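Local coordinates for protein ribulose bisphosphate carboxylase (Hyperthermus butylicus DSM 5456, PDB 6HUN) that probably catalyses the carboxylation of ribulose 1,5-bisphosphate to two molecules of 3-phosphoglycerate, as a form III Rubisco in archaeal AMP degradation, at residues Ala242-Pro247 with Lys264-Asp269; Glu148-Pro153 with Ala277-Arg282; Lys87-His92 with Leu100-Tyr105; Ile42-Val47 with Phe364-Pro369. One frame throughout, in Å; residues are numbered along the deposited sequence.

Contact 1: Ala242-Pro247 with Lys264-Asp269; sequences ANVTAP and KFIMID
Two parallel strand ends of the catalytic TIM barrel meet here, joined by backbone bonds and then by polar side chains that carry the pairing past the strand end. Met267 N donates to Ala242 O over 2.8 Å, sitting well above that carbonyl's plane, whereas Val244 N reaches Met267 O almost along the C=O axis. After Val244 the first chain turns off, and side chains take over. Thr245, with OG1 beside its own backbone N (chi1 -60°), presents the hydroxyl to Asp269 N at 2.8 Å, standing in for a backbone carbonyl. The same OG1 donates to Asn243 OD1, which also accepts Thr245 N at 3.1 Å in an Asx turn; both donors lie in the amide's carbonyl plane. A short branched hydroxyl residue and an asparagine therefore suit this corner, each satisfying main-chain groups as well as one another. Asn243 ND2 makes only a weak bond to Asp269 OD1 (3.4 Å) and has a second acceptor in Asp205 O. The apolar part is small: Val244 CG1 rests on Ile266 CG2 at 3.9 Å. The Asp269 side chain lies beside His295 and Glu206, predicted to be catalytic and Mg(2+)-binding respectively. Helix 248-260 links the strands as a beta-alpha-beta crossover and covers Ile266 and Ile268, while strand 291-295 pairs along the far edge of 265-269.

Contact 2: Glu148-Pro153 with Ala277-Arg282; sequences ETFPGP and ALQHAR
Helix 275-288 of the TIM barrel is tied here to the loop between helices 144-147 and 156-164, mainly through one long side chain, Arg282. Its CB is directed toward the loop, and Arg282 CG stands anti to the backbone N (chi1 173°), where it meets Pro151 CG at 3.7 Å. A bend at chi2 (58°) then turns the chain, so that CD passes near Gly152 O. Arg282 NE makes the principal bond, 2.7 Å to Gly152 O, with the oxygen in the guanidinium plane and the N-H pointing nearly along the C=O axis. Around CZ, Pro151 CB lies over one face of the guanidinium, toward its rim. NH2 adds a weak, bent bond to the same Gly152 O, and NH1 turns back to a salt bridge with Glu286 on its own helix. Arginine suits the place because it can grip a main-chain oxygen while its flat group packs against an apolar carbon; Gly152 suits its positive phi (69°). One turn earlier on the helix, Gln279 extends to the Phe150 ring, while its amide is bonded to Ile115 N and Gly113 O. Gln279 NE2 lies at the ring's edge, near its plane, 4.0 Å from Phe150 CD1.

Contact 3: Lys87-His92 with Leu100-Tyr105; sequences KAYRFH and LVWVAY
Strands 87-92 and 100-105 form an antiparallel beta hairpin, their axes 4.6 Å apart at closest approach and their directions 136° apart. Lys87 with Ala104 and His92 with Leu100 are hydrogen-bonded pairs closed by bonds both ways; between them Tyr89 N gives to Trp102 O and Trp102 N to Arg90 O. Ala88, Phe91, Val101 and Val103 share one face, where Phe91 and Val101 pack on helix 55-65, with Phe91 CD2 4.0 Å from Val101 CG2. The other face is dominated by Trp102. Arg90, with CG anti to the backbone N (chi1 -175°) and the chain extended to NE, runs alongside the indole in the same direction. Its guanidinium lies flat on the ring system, the planes only 7° apart, and Arg90 CZ is 4.0 Å from the centroid of the Trp102 six-membered ring. Arg90 CD covers the same face as a CH-pi contact. His92 CB comes instead to the indole edge, 3.7 Å from Trp102 CZ3. Tyr89, with CG in the crowded position between the backbone N and the carbonyl carbon, crosses the tryptophan obliquely, Tyr89 CZ meeting Trp102 CB at 3.5 Å. Arginine suits the place: its methylenes and flat cation shield a broad aromatic surface, while the cation can probably remain hydrated at this exposed position. In this stacked cation-pi pair the indole face would be expected to stabilise the positive charge.

Contact 4: Ile42-Val47 with Phe364-Pro369; sequences IAVFRV and FHLEQP
Side-chain torsions set up this meeting of the N-terminal domain's sheet with a loop of the catalytic domain. Leu366 has CG beside its backbone N (chi1 -65°) and the next torsion near anti (chi2 154°), which carries CD1 onto strand 42-47. Val44 answers with CG1 in the crowded position between N and carbonyl carbon (chi1 52°), and the two side chains slide past each other in opposite directions, Val44 CG1 lying 3.9 Å from Leu366 CD1. Leu366 CD1 also reaches Ile42 from across, 4.1 Å from Ile42 CG2 and 3.6 Å from Ile42 O. Ile42 and Val44, alternate residues of the strand, face the loop, and their branched aliphatic side chains suit a leucine methyl. Arg46, the next residue on this side, stretches out fully from CG to NE and brings NH1 obliquely up to the Phe364 ring, which swings toward the strand although its CB points away. Arg46 NH1 is 4.1 Å from Phe364 CE2, and the guanidinium and ring planes are steeply inclined, so this is loose contact and not a stack. Arg46 is anchored instead by a salt bridge to Asp96 and a bond from NE to Ser98, while Asp139 of the adjoining strand takes Leu366 N. The contact is therefore mainly aliphatic, one leucine methyl resting against Ile42 and Val44, with one loose guanidinium-ring contact and polar fastening supplied by neighbours.

How the contacts relate
Contacts 3 and 4 share the mixed sheet built mainly from the N-terminal domain, their centres 9 Å apart: strand 99-105 lies between 87-93 and 41-49, and Val101 N and Val103 O probably bond to Phe45 O and Ala43 N. Contact 1 lies in the TIM barrel, and contact 2, 14 Å away, joins a barrel helix to the 148-153 loop; Ile268 packs on Leu278 as strand 265-269 leads into helix 275-288, and both contacts touch the second subunit. Contact 4 spans the chain from an early strand to residues 364-369, enclosing the other three in sequence, and so brings the catalytic domain back onto the N-terminal sheet. Contacts 1 and 3 lie about 38 Å apart between centres, on opposite sides of the chain's centre.

Contact 1: Ala242-Pro247 with Lys264-Asp269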
loop_
_atom_site.group_PDB
_atom_site.type_symbol
_atom_site.label_atom_id
_atom_site.label_comp_id
_atom_site.label_asym_id
_atom_site.label_seq_id
_atom_site.Cartn_x
_atom_site.Cartn_y
_atom_site.Cartn_z
ATOM N N ALA A 242 -0.102 3.826 -21.090
ATOM C CA ALA A 242 1.296 3.471 -20.894
ATOM C C ALA A 242 1.586 3.382 -19.416
ATOM O O ALA A 242 1.324 4.331 -18.668
ATOM C CB ALA A 242 2.228 4.518 -21.516
ATOM N N ASN A 243 2.171 2.271 -19.000
ATOM C CA ASN A 243 2.401 2.041 -17.571
ATOM C C ASN A 243 3.673 2.788 -17.125
ATOM O O ASN A 243 4.787 2.411 -17.498
ATOM C CB ASN A 243 2.486 0.548 -17.298
ATOM C CG ASN A 243 2.275 0.229 -15.819
ATOM O OD1 ASN A 243 2.507 1.066 -14.987
ATOM N ND2 ASN A 243 1.736 -0.948 -15.506
ATOM N N VAL A 244 3.496 3.833 -16.321
ATOM C CA VAL A 244 4.611 4.654 -15.825
ATOM C C VAL A 244 4.977 4.287 -14.398
ATOM O O VAL A 244 5.739 5.024 -13.739
ATOM C CB VAL A 244 4.304 6.163 -15.941
ATOM C CG1 VAL A 244 4.089 6.580 -17.409
ATOM C CG2 VAL A 244 3.058 6.517 -15.088
ATOM N N THR A 245 4.434 3.176 -13.892
ATOM C CA THR A 245 4.766 2.692 -12.549
ATOM C C THR A 245 6.283 2.529 -12.419
ATOM O O THR A 245 6.913 1.766 -13.159
ATOM C CB THR A 245 4.013 1.383 -12.287
ATOM O OG1 THR A 245 2.562 1.599 -12.383
ATOM C CG2 THR A 245 4.336 0.813 -10.849
ATOM N N ALA A 246 6.863 3.212 -11.404
ATOM C CA ALA A 246 8.326 3.336 -11.357
ATOM C C ALA A 246 8.713 4.119 -10.110
ATOM O O ALA A 246 7.857 4.773 -9.489
ATOM C CB ALA A 246 8.847 4.027 -12.611
ATOM N N PRO A 247 9.956 4.020 -9.654
ATOM C CA PRO A 247 10.411 4.992 -8.656
ATOM C C PRO A 247 10.161 6.401 -9.202
ATOM O O PRO A 247 10.095 6.614 -10.423
ATOM C CB PRO A 247 11.915 4.675 -8.494
ATOM C CG PRO A 247 12.048 3.200 -8.939
ATOM C CD PRO A 247 11.029 3.111 -10.108
ATOM N N LYS A 264 -2.066 10.940 -24.579
ATOM C CA LYS A 264 -2.882 11.687 -23.636
ATOM C C LYS A 264 -3.155 10.907 -22.353
ATOM O O LYS A 264 -3.866 11.420 -21.477
ATOM C CB LYS A 264 -4.199 12.092 -24.252
ATOM C CG LYS A 264 -3.995 13.069 -25.467
ATOM C CD LYS A 264 -3.395 14.360 -24.927
ATOM C CE LYS A 264 -4.508 15.339 -24.509
ATOM N NZ LYS A 264 -3.980 16.627 -23.948
ATOM N N PHE A 265 -2.572 9.733 -22.213
ATOM C CA PHE A 265 -2.889 8.854 -21.085
ATOM C C PHE A 265 -1.608 8.312 -20.450
ATOM O O PHE A 265 -0.637 7.977 -21.155
ATOM C CB PHE A 265 -3.723 7.662 -21.516
ATOM C CG PHE A 265 -5.036 8.024 -22.127
ATOM C CD1 PHE A 265 -6.192 8.004 -21.330
ATOM C CD2 PHE A 265 -5.128 8.348 -23.484
ATOM C CE1 PHE A 265 -7.411 8.321 -21.840
ATOM C CE2 PHE A 265 -6.402 8.645 -24.041
ATOM C CZ PHE A 265 -7.533 8.630 -23.178
ATOM N N ILE A 266 -1.647 8.136 -19.108
ATOM C CA ILE A 266 -0.659 7.343 -18.380
ATOM C C ILE A 266 -1.432 6.382 -17.498
ATOM O O ILE A 266 -2.569 6.668 -17.107
ATOM C CB ILE A 266 0.331 8.220 -17.538
ATOM C CG1 ILE A 266 -0.475 9.133 -16.599
ATOM C CG2 ILE A 266 1.208 9.021 -18.543
ATOM C CD1 ILE A 266 0.367 9.981 -15.514
ATOM N N MET A 267 -0.830 5.232 -17.204
ATOM C CA MET A 267 -1.353 4.296 -16.230
ATOM C C MET A 267 -0.388 4.192 -15.067
ATOM O O MET A 267 0.831 4.154 -15.277
ATOM C CB MET A 267 -1.555 2.909 -16.881
ATOM C CG MET A 267 -1.920 1.805 -15.912
ATOM S SD MET A 267 -2.180 0.401 -17.072
ATOM C CE MET A 267 -1.581 -0.974 -16.128
ATOM N N ILE A 268 -0.944 4.066 -13.858
ATOM C CA ILE A 268 -0.131 3.904 -12.647
ATOM C C ILE A 268 -0.786 2.869 -11.735
ATOM O O ILE A 268 -2.023 2.816 -11.596
ATOM C CB ILE A 268 0.093 5.219 -11.917
ATOM C CG1 ILE A 268 1.032 4.957 -10.715
ATOM C CG2 ILE A 268 -1.228 5.815 -11.386
ATOM C CD1 ILE A 268 1.630 6.212 -10.222
ATOM N N ASP A 269 0.046 1.969 -11.230
ATOM C CA ASP A 269 -0.411 0.967 -10.250
ATOM C C ASP A 269 -0.409 1.705 -8.936
ATOM O O ASP A 269 0.607 1.809 -8.269
ATOM C CB ASP A 269 0.522 -0.226 -10.234
ATOM C CG ASP A 269 0.667 -0.935 -11.578
ATOM O OD1 ASP A 269 0.003 -0.644 -12.607
ATOM O OD2 ASP A 269 1.478 -1.879 -11.608
#

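Contact 2: Glu148-Pro153 with Ala277-Arg282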
loop_
_atom_site.group_PDB
_atom_site.type_symbol
_atom_site.label_atom_id
_atom_site.label_comp_id
_atom_site.label_asym_id
_atom_site.label_seq_id
_atom_site.Cartn_x
_atom_site.Cartn_y
_atom_site.Cartn_z
ATOM N N GLU A 148 -12.679 19.260 -0.809
ATOM C CA GLU A 148 -12.162 20.154 -1.834
ATOM C C GLU A 148 -10.666 20.429 -1.737
ATOM O O GLU A 148 -10.149 21.123 -2.613
ATOM C CB GLU A 148 -12.949 21.486 -1.811
ATOM C CG GLU A 148 -12.757 22.346 -0.565
ATOM C CD GLU A 148 -13.725 23.567 -0.540
ATOM O OE1 GLU A 148 -14.807 23.506 -1.179
ATOM O OE2 GLU A 148 -13.399 24.597 0.102
ATOM N N THR A 149 -9.911 19.917 -0.743
ATOM C CA THR A 149 -8.468 20.072 -0.813
ATOM C C THR A 149 -7.809 19.071 -1.764
ATOM O O THR A 149 -6.584 19.119 -1.966
ATOM C CB THR A 149 -7.868 19.971 0.608
ATOM O OG1 THR A 149 -7.985 18.644 1.152
ATOM C CG2 THR A 149 -8.587 20.942 1.533
ATOM N N PHE A 150 -8.594 18.146 -2.340
ATOM C CA PHE A 150 -8.114 17.147 -3.265
ATOM C C PHE A 150 -8.536 17.528 -4.689
ATOM O O PHE A 150 -9.564 18.200 -4.872
ATOM C CB PHE A 150 -8.698 15.785 -2.900
ATOM C CG PHE A 150 -8.237 15.306 -1.568
ATOM C CD1 PHE A 150 -7.063 14.534 -1.481
ATOM C CD2 PHE A 150 -8.951 15.590 -0.422
ATOM C CE1 PHE A 150 -6.568 14.103 -0.242
ATOM C CE2 PHE A 150 -8.461 15.148 0.853
ATOM C CZ PHE A 150 -7.287 14.385 0.928
ATOM N N PRO A 151 -7.730 17.209 -5.717
ATOM C CA PRO A 151 -8.047 17.756 -7.068
ATOM C C PRO A 151 -9.142 16.995 -7.765
ATOM O O PRO A 151 -9.871 17.573 -8.593
ATOM C CB PRO A 151 -6.735 17.593 -7.854
ATOM C CG PRO A 151 -6.019 16.446 -7.101
ATOM C CD PRO A 151 -6.379 16.630 -5.665
ATOM N N GLY A 152 -9.243 15.701 -7.471
ATOM C CA GLY A 152 -10.094 14.804 -8.242
ATOM C C GLY A 152 -9.536 14.603 -9.637
ATOM O O GLY A 152 -8.407 15.019 -9.967
ATOM N N PRO A 153 -10.302 13.923 -10.483
ATOM C CA PRO A 153 -9.818 13.620 -11.829
ATOM C C PRO A 153 -9.497 14.899 -12.596
ATOM O O PRO A 153 -10.164 15.953 -12.433
ATOM C CB PRO A 153 -11.001 12.842 -12.466
ATOM C CG PRO A 153 -11.777 12.254 -11.275
ATOM C CD PRO A 153 -11.604 13.295 -10.160
ATOM N N ALA A 277 2.763 8.537 -4.866
ATOM C CA ALA A 277 3.100 8.490 -6.300
ATOM C C ALA A 277 1.903 8.869 -7.151
ATOM O O ALA A 277 2.040 9.573 -8.185
ATOM C CB ALA A 277 3.546 7.068 -6.714
ATOM N N LEU A 278 0.726 8.372 -6.783
ATOM C CA LEU A 278 -0.474 8.718 -7.569
ATOM C C LEU A 278 -0.735 10.211 -7.494
ATOM O O LEU A 278 -0.992 10.862 -8.526
ATOM C CB LEU A 278 -1.684 7.931 -7.054
ATOM C CG LEU A 278 -3.037 8.364 -7.621
ATOM C CD1 LEU A 278 -3.061 8.272 -9.222
ATOM C CD2 LEU A 278 -4.189 7.489 -6.984
ATOM N N GLN A 279 -0.654 10.802 -6.269
ATOM C CA GLN A 279 -0.929 12.245 -6.192
ATOM C C GLN A 279 0.117 13.054 -6.957
ATOM O O GLN A 279 -0.205 14.123 -7.504
ATOM C CB GLN A 279 -0.990 12.741 -4.722
ATOM C CG GLN A 279 -2.186 12.042 -3.973
ATOM C CD GLN A 279 -2.532 12.766 -2.697
ATOM O OE1 GLN A 279 -2.032 12.429 -1.616
ATOM N NE2 GLN A 279 -3.344 13.839 -2.829
ATOM N N HIS A 280 1.385 12.604 -6.939
ATOM C CA HIS A 280 2.418 13.260 -7.751
ATOM C C HIS A 280 2.131 13.116 -9.248
ATOM O O HIS A 280 2.262 14.092 -10.014
ATOM C CB HIS A 280 3.777 12.647 -7.431
ATOM C CG HIS A 280 4.943 13.437 -7.980
ATOM N ND1 HIS A 280 5.105 14.791 -7.766
ATOM C CD2 HIS A 280 6.012 13.043 -8.706
ATOM C CE1 HIS A 280 6.209 15.204 -8.364
ATOM N NE2 HIS A 280 6.773 14.161 -8.953
ATOM N N ALA A 281 1.726 11.918 -9.683
ATOM C CA ALA A 281 1.335 11.756 -11.101
ATOM C C ALA A 281 0.175 12.681 -11.456
ATOM O O ALA A 281 0.131 13.242 -12.574
ATOM C CB ALA A 281 0.977 10.278 -11.333
ATOM N N ARG A 282 -0.711 12.946 -10.493
ATOM C CA ARG A 282 -1.849 13.813 -10.772
ATOM C C ARG A 282 -1.391 15.250 -10.970
ATOM O O ARG A 282 -1.913 15.974 -11.846
ATOM C CB ARG A 282 -2.896 13.678 -9.642
ATOM C CG ARG A 282 -4.055 14.648 -9.728
ATOM C CD ARG A 282 -4.841 14.534 -11.087
ATOM N NE ARG A 282 -5.976 15.434 -11.071
ATOM C CZ ARG A 282 -5.906 16.714 -11.423
ATOM N NH1 ARG A 282 -4.761 17.221 -11.897
ATOM N NH2 ARG A 282 -7.000 17.482 -11.379
#

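Contact 3: Lys87-His92 with Leu100-Tyr105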
loop_
_atom_site.group_PDB
_atom_site.type_symbol
_atom_site.label_atom_id
_atom_site.label_comp_id
_atom_site.label_asym_id
_atom_site.label_seq_id
_atom_site.Cartn_x
_atom_site.Cartn_y
_atom_site.Cartn_z
ATOM N N LYS A 87 -14.748 10.620 18.156
ATOM C CA LYS A 87 -15.793 10.064 19.003
ATOM C C LYS A 87 -16.548 8.949 18.309
ATOM O O LYS A 87 -17.162 9.178 17.264
ATOM C CB LYS A 87 -16.787 11.167 19.436
ATOM C CG LYS A 87 -16.168 12.184 20.354
ATOM C CD LYS A 87 -15.797 11.556 21.699
ATOM C CE LYS A 87 -16.422 12.343 22.821
ATOM N NZ LYS A 87 -17.884 12.346 22.586
ATOM N N ALA A 88 -16.575 7.768 18.928
ATOM C CA ALA A 88 -17.496 6.726 18.498
ATOM C C ALA A 88 -18.868 7.088 19.026
ATOM O O ALA A 88 -19.042 7.152 20.242
ATOM C CB ALA A 88 -17.094 5.358 19.033
ATOM N N TYR A 89 -19.837 7.277 18.135
ATOM C CA TYR A 89 -21.132 7.833 18.527
ATOM C C TYR A 89 -22.293 6.928 18.150
ATOM O O TYR A 89 -23.456 7.292 18.377
ATOM C CB TYR A 89 -21.333 9.232 17.915
ATOM C CG TYR A 89 -21.500 9.223 16.419
ATOM C CD1 TYR A 89 -20.381 9.259 15.579
ATOM C CD2 TYR A 89 -22.756 9.146 15.838
ATOM C CE1 TYR A 89 -20.518 9.217 14.227
ATOM C CE2 TYR A 89 -22.905 9.106 14.481
ATOM C CZ TYR A 89 -21.773 9.123 13.670
ATOM O OH TYR A 89 -21.915 9.101 12.306
ATOM N N ARG A 90 -22.022 5.734 17.644
ATOM C CA ARG A 90 -23.111 4.949 17.100
ATOM C C ARG A 90 -22.629 3.552 16.826
ATOM O O ARG A 90 -21.517 3.368 16.299
ATOM C CB ARG A 90 -23.658 5.580 15.821
ATOM C CG ARG A 90 -24.862 4.893 15.280
ATOM C CD ARG A 90 -25.354 5.603 14.057
ATOM N NE ARG A 90 -26.308 4.778 13.338
ATOM C CZ ARG A 90 -26.627 4.966 12.069
ATOM N NH1 ARG A 90 -26.036 5.933 11.368
ATOM N NH2 ARG A 90 -27.492 4.155 11.492
ATOM N N PHE A 91 -23.477 2.585 17.182
ATOM C CA PHE A 91 -23.191 1.162 17.176
ATOM C C PHE A 91 -24.340 0.405 16.522
ATOM O O PHE A 91 -25.525 0.693 16.778
ATOM C CB PHE A 91 -22.969 0.663 18.629
ATOM C CG PHE A 91 -21.775 1.286 19.308
ATOM C CD1 PHE A 91 -21.826 2.592 19.780
ATOM C CD2 PHE A 91 -20.579 0.564 19.450
ATOM C CE1 PHE A 91 -20.740 3.173 20.369
ATOM C CE2 PHE A 91 -19.485 1.131 20.070
ATOM C CZ PHE A 91 -19.548 2.434 20.524
ATOM N N HIS A 92 -23.998 -0.599 15.730
ATOM C CA HIS A 92 -24.975 -1.487 15.118
ATOM C C HIS A 92 -24.451 -2.911 15.186
ATOM O O HIS A 92 -23.427 -3.253 14.571
ATOM C CB HIS A 92 -25.312 -1.087 13.687
ATOM C CG HIS A 92 -26.307 -1.996 13.030
ATOM N ND1 HIS A 92 -27.671 -1.866 13.211
ATOM C CD2 HIS A 92 -26.138 -3.068 12.219
ATOM C CE1 HIS A 92 -28.296 -2.795 12.514
ATOM N NE2 HIS A 92 -27.394 -3.535 11.898
ATOM N N LEU A 100 -21.070 -2.660 13.388
ATOM C CA LEU A 100 -20.716 -1.425 12.716
ATOM C C LEU A 100 -20.550 -0.358 13.785
ATOM O O LEU A 100 -21.401 -0.206 14.683
ATOM C CB LEU A 100 -21.756 -1.003 11.670
ATOM C CG LEU A 100 -21.867 -1.974 10.479
ATOM C CD1 LEU A 100 -23.012 -1.523 9.491
ATOM C CD2 LEU A 100 -20.581 -2.033 9.669
ATOM N N VAL A 101 -19.473 0.405 13.673
ATOM C CA VAL A 101 -19.195 1.512 14.560
ATOM C C VAL A 101 -18.974 2.750 13.717
ATOM O O VAL A 101 -18.099 2.768 12.846
ATOM C CB VAL A 101 -17.970 1.262 15.464
ATOM C CG1 VAL A 101 -17.745 2.484 16.371
ATOM C CG2 VAL A 101 -18.156 0.007 16.291
ATOM N N TRP A 102 -19.705 3.813 14.014
ATOM C CA TRP A 102 -19.454 5.095 13.383
ATOM C C TRP A 102 -18.599 5.938 14.301
ATOM O O TRP A 102 -18.931 6.129 15.484
ATOM C CB TRP A 102 -20.754 5.860 13.073
ATOM C CG TRP A 102 -21.605 5.245 12.001
ATOM C CD1 TRP A 102 -21.814 5.735 10.741
ATOM C CD2 TRP A 102 -22.389 4.046 12.097
ATOM N NE1 TRP A 102 -22.660 4.919 10.060
ATOM C CE2 TRP A 102 -23.031 3.874 10.864
ATOM C CE3 TRP A 102 -22.608 3.105 13.103
ATOM C CZ2 TRP A 102 -23.876 2.788 10.607
ATOM C CZ3 TRP A 102 -23.432 2.046 12.856
ATOM C CH2 TRP A 102 -24.068 1.892 11.620
ATOM N N VAL A 103 -17.548 6.508 13.740
ATOM C CA VAL A 103 -16.629 7.374 14.463
ATOM C C VAL A 103 -16.580 8.705 13.738
ATOM O O VAL A 103 -16.409 8.750 12.517
ATOM C CB VAL A 103 -15.215 6.762 14.576
ATOM C CG1 VAL A 103 -14.295 7.667 15.464
ATOM C CG2 VAL A 103 -15.298 5.398 15.159
ATOM N N ALA A 104 -16.741 9.788 14.488
ATOM C CA ALA A 104 -16.665 11.132 13.950
ATOM C C ALA A 104 -15.312 11.754 14.305
ATOM O O ALA A 104 -14.837 11.630 15.448
ATOM C CB ALA A 104 -17.827 11.996 14.513
ATOM N N TYR A 105 -14.712 12.436 13.320
ATOM C CA TYR A 105 -13.344 12.989 13.377
ATOM C C TYR A 105 -13.364 14.472 13.033
ATOM O O TYR A 105 -13.736 14.831 11.900
ATOM C CB TYR A 105 -12.383 12.313 12.373
ATOM C CG TYR A 105 -12.105 10.854 12.624
ATOM C CD1 TYR A 105 -12.938 9.890 12.117
ATOM C CD2 TYR A 105 -11.010 10.444 13.382
ATOM C CE1 TYR A 105 -12.728 8.570 12.355
ATOM C CE2 TYR A 105 -10.774 9.095 13.635
ATOM C CZ TYR A 105 -11.641 8.153 13.088
ATOM O OH TYR A 105 -11.432 6.808 13.323
#

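Contact 4: Ile42-Val47 with Phe364-Pro369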
loop_
_atom_site.group_PDB
_atom_site.type_symbol
_atom_site.label_atom_id
_atom_site.label_comp_id
_atom_site.label_asym_id
_atom_site.label_seq_id
_atom_site.Cartn_x
_atom_site.Cartn_y
_atom_site.Cartn_z
ATOM N N ILE A 42 -16.518 11.277 8.923
ATOM C CA ILE A 42 -17.189 10.149 9.558
ATOM C C ILE A 42 -16.636 8.859 8.956
ATOM O O ILE A 42 -16.727 8.684 7.747
ATOM C CB ILE A 42 -18.707 10.221 9.317
ATOM C CG1 ILE A 42 -19.295 11.561 9.871
ATOM C CG2 ILE A 42 -19.370 8.991 9.908
ATOM C CD1 ILE A 42 -19.321 11.506 11.295
ATOM N N ALA A 43 -16.144 7.948 9.787
ATOM C CA ALA A 43 -15.730 6.608 9.334
ATOM C C ALA A 43 -16.730 5.583 9.856
ATOM O O ALA A 43 -17.140 5.664 11.017
ATOM C CB ALA A 43 -14.320 6.254 9.852
ATOM N N VAL A 44 -17.062 4.573 9.045
ATOM C CA VAL A 44 -17.833 3.433 9.507
ATOM C C VAL A 44 -16.961 2.177 9.421
ATOM O O VAL A 44 -16.407 1.845 8.355
ATOM C CB VAL A 44 -19.170 3.287 8.771
ATOM C CG1 VAL A 44 -18.972 3.301 7.271
ATOM C CG2 VAL A 44 -19.850 2.018 9.251
ATOM N N PHE A 45 -16.761 1.558 10.569
ATOM C CA PHE A 45 -15.866 0.418 10.743
ATOM C C PHE A 45 -16.715 -0.800 11.037
ATOM O O PHE A 45 -17.706 -0.701 11.756
ATOM C CB PHE A 45 -14.896 0.607 11.929
ATOM C CG PHE A 45 -13.975 1.788 11.811
ATOM C CD1 PHE A 45 -12.843 1.748 10.992
ATOM C CD2 PHE A 45 -14.160 2.904 12.597
ATOM C CE1 PHE A 45 -11.966 2.873 10.956
ATOM C CE2 PHE A 45 -13.327 3.981 12.533
ATOM C CZ PHE A 45 -12.212 3.975 11.687
ATOM N N ARG A 46 -16.290 -1.956 10.550
ATOM C CA ARG A 46 -16.872 -3.220 10.999
ATOM C C ARG A 46 -15.878 -3.869 11.966
ATOM O O ARG A 46 -14.761 -4.213 11.566
ATOM C CB ARG A 46 -17.166 -4.119 9.796
ATOM C CG ARG A 46 -17.763 -5.459 10.272
ATOM C CD ARG A 46 -18.133 -6.333 9.022
ATOM N NE ARG A 46 -18.905 -7.517 9.429
ATOM C CZ ARG A 46 -19.542 -8.296 8.555
ATOM N NH1 ARG A 46 -19.489 -8.010 7.253
ATOM N NH2 ARG A 46 -20.258 -9.351 8.986
ATOM N N VAL A 47 -16.258 -3.980 13.234
ATOM C CA VAL A 47 -15.322 -4.245 14.334
ATOM C C VAL A 47 -15.692 -5.580 14.939
ATOM O O VAL A 47 -16.848 -5.780 15.357
ATOM C CB VAL A 47 -15.379 -3.150 15.422
ATOM C CG1 VAL A 47 -14.372 -3.413 16.550
ATOM C CG2 VAL A 47 -15.212 -1.722 14.791
ATOM N N PHE A 364 -23.692 0.115 5.368
ATOM C CA PHE A 364 -22.289 -0.103 5.051
ATOM C C PHE A 364 -21.673 1.030 4.231
ATOM O O PHE A 364 -20.467 0.999 3.962
ATOM C CB PHE A 364 -22.138 -1.409 4.280
ATOM C CG PHE A 364 -22.282 -2.625 5.139
ATOM C CD1 PHE A 364 -23.534 -3.175 5.365
ATOM C CD2 PHE A 364 -21.167 -3.230 5.697
ATOM C CE1 PHE A 364 -23.680 -4.307 6.163
ATOM C CE2 PHE A 364 -21.299 -4.360 6.487
ATOM C CZ PHE A 364 -22.521 -4.892 6.752
ATOM N N HIS A 365 -22.478 2.004 3.800
ATOM C CA HIS A 365 -21.998 3.113 2.998
ATOM C C HIS A 365 -22.628 4.381 3.559
ATOM O O HIS A 365 -23.667 4.329 4.228
ATOM C CB HIS A 365 -22.360 2.983 1.486
ATOM C CG HIS A 365 -21.954 1.682 0.873
ATOM N ND1 HIS A 365 -22.858 0.678 0.595
ATOM C CD2 HIS A 365 -20.746 1.226 0.468
ATOM C CE1 HIS A 365 -22.215 -0.359 0.083
ATOM N NE2 HIS A 365 -20.941 -0.044 -0.030
ATOM N N LEU A 366 -22.013 5.509 3.260
ATOM C CA LEU A 366 -22.474 6.801 3.771
ATOM C C LEU A 366 -22.869 7.699 2.618
ATOM O O LEU A 366 -22.417 7.528 1.493
ATOM C CB LEU A 366 -21.356 7.485 4.575
ATOM C CG LEU A 366 -20.943 6.741 5.851
ATOM C CD1 LEU A 366 -19.499 7.034 6.261
ATOM C CD2 LEU A 366 -21.879 7.122 6.947
ATOM N N GLU A 367 -23.709 8.679 2.888
ATOM C CA GLU A 367 -24.040 9.645 1.843
ATOM C C GLU A 367 -22.788 10.471 1.545
ATOM O O GLU A 367 -22.007 10.748 2.455
ATOM C CB GLU A 367 -25.229 10.482 2.340
ATOM C CG GLU A 367 -25.303 11.869 1.844
ATOM C CD GLU A 367 -26.488 12.591 2.441
ATOM O OE1 GLU A 367 -27.595 11.995 2.524
ATOM O OE2 GLU A 367 -26.290 13.748 2.865
ATOM N N GLN A 368 -22.556 10.842 0.247
ATOM C CA GLN A 368 -21.340 11.561 -0.155
ATOM C C GLN A 368 -21.618 12.496 -1.344
ATOM O O GLN A 368 -21.693 12.031 -2.488
ATOM C CB GLN A 368 -20.195 10.596 -0.501
ATOM C CG GLN A 368 -18.946 11.357 -0.964
ATOM C CD GLN A 368 -18.267 12.072 0.200
ATOM O OE1 GLN A 368 -17.674 11.414 1.080
ATOM N NE2 GLN A 368 -18.330 13.376 0.216
ATOM N N PRO A 369 -21.719 13.820 -1.122
ATOM C CA PRO A 369 -21.671 14.752 -2.263
ATOM C C PRO A 369 -20.249 14.873 -2.795
ATOM O O PRO A 369 -19.262 14.723 -2.071
ATOM C CB PRO A 369 -22.165 16.100 -1.680
ATOM C CG PRO A 369 -22.307 15.904 -0.168
ATOM C CD PRO A 369 -21.651 14.534 0.167
#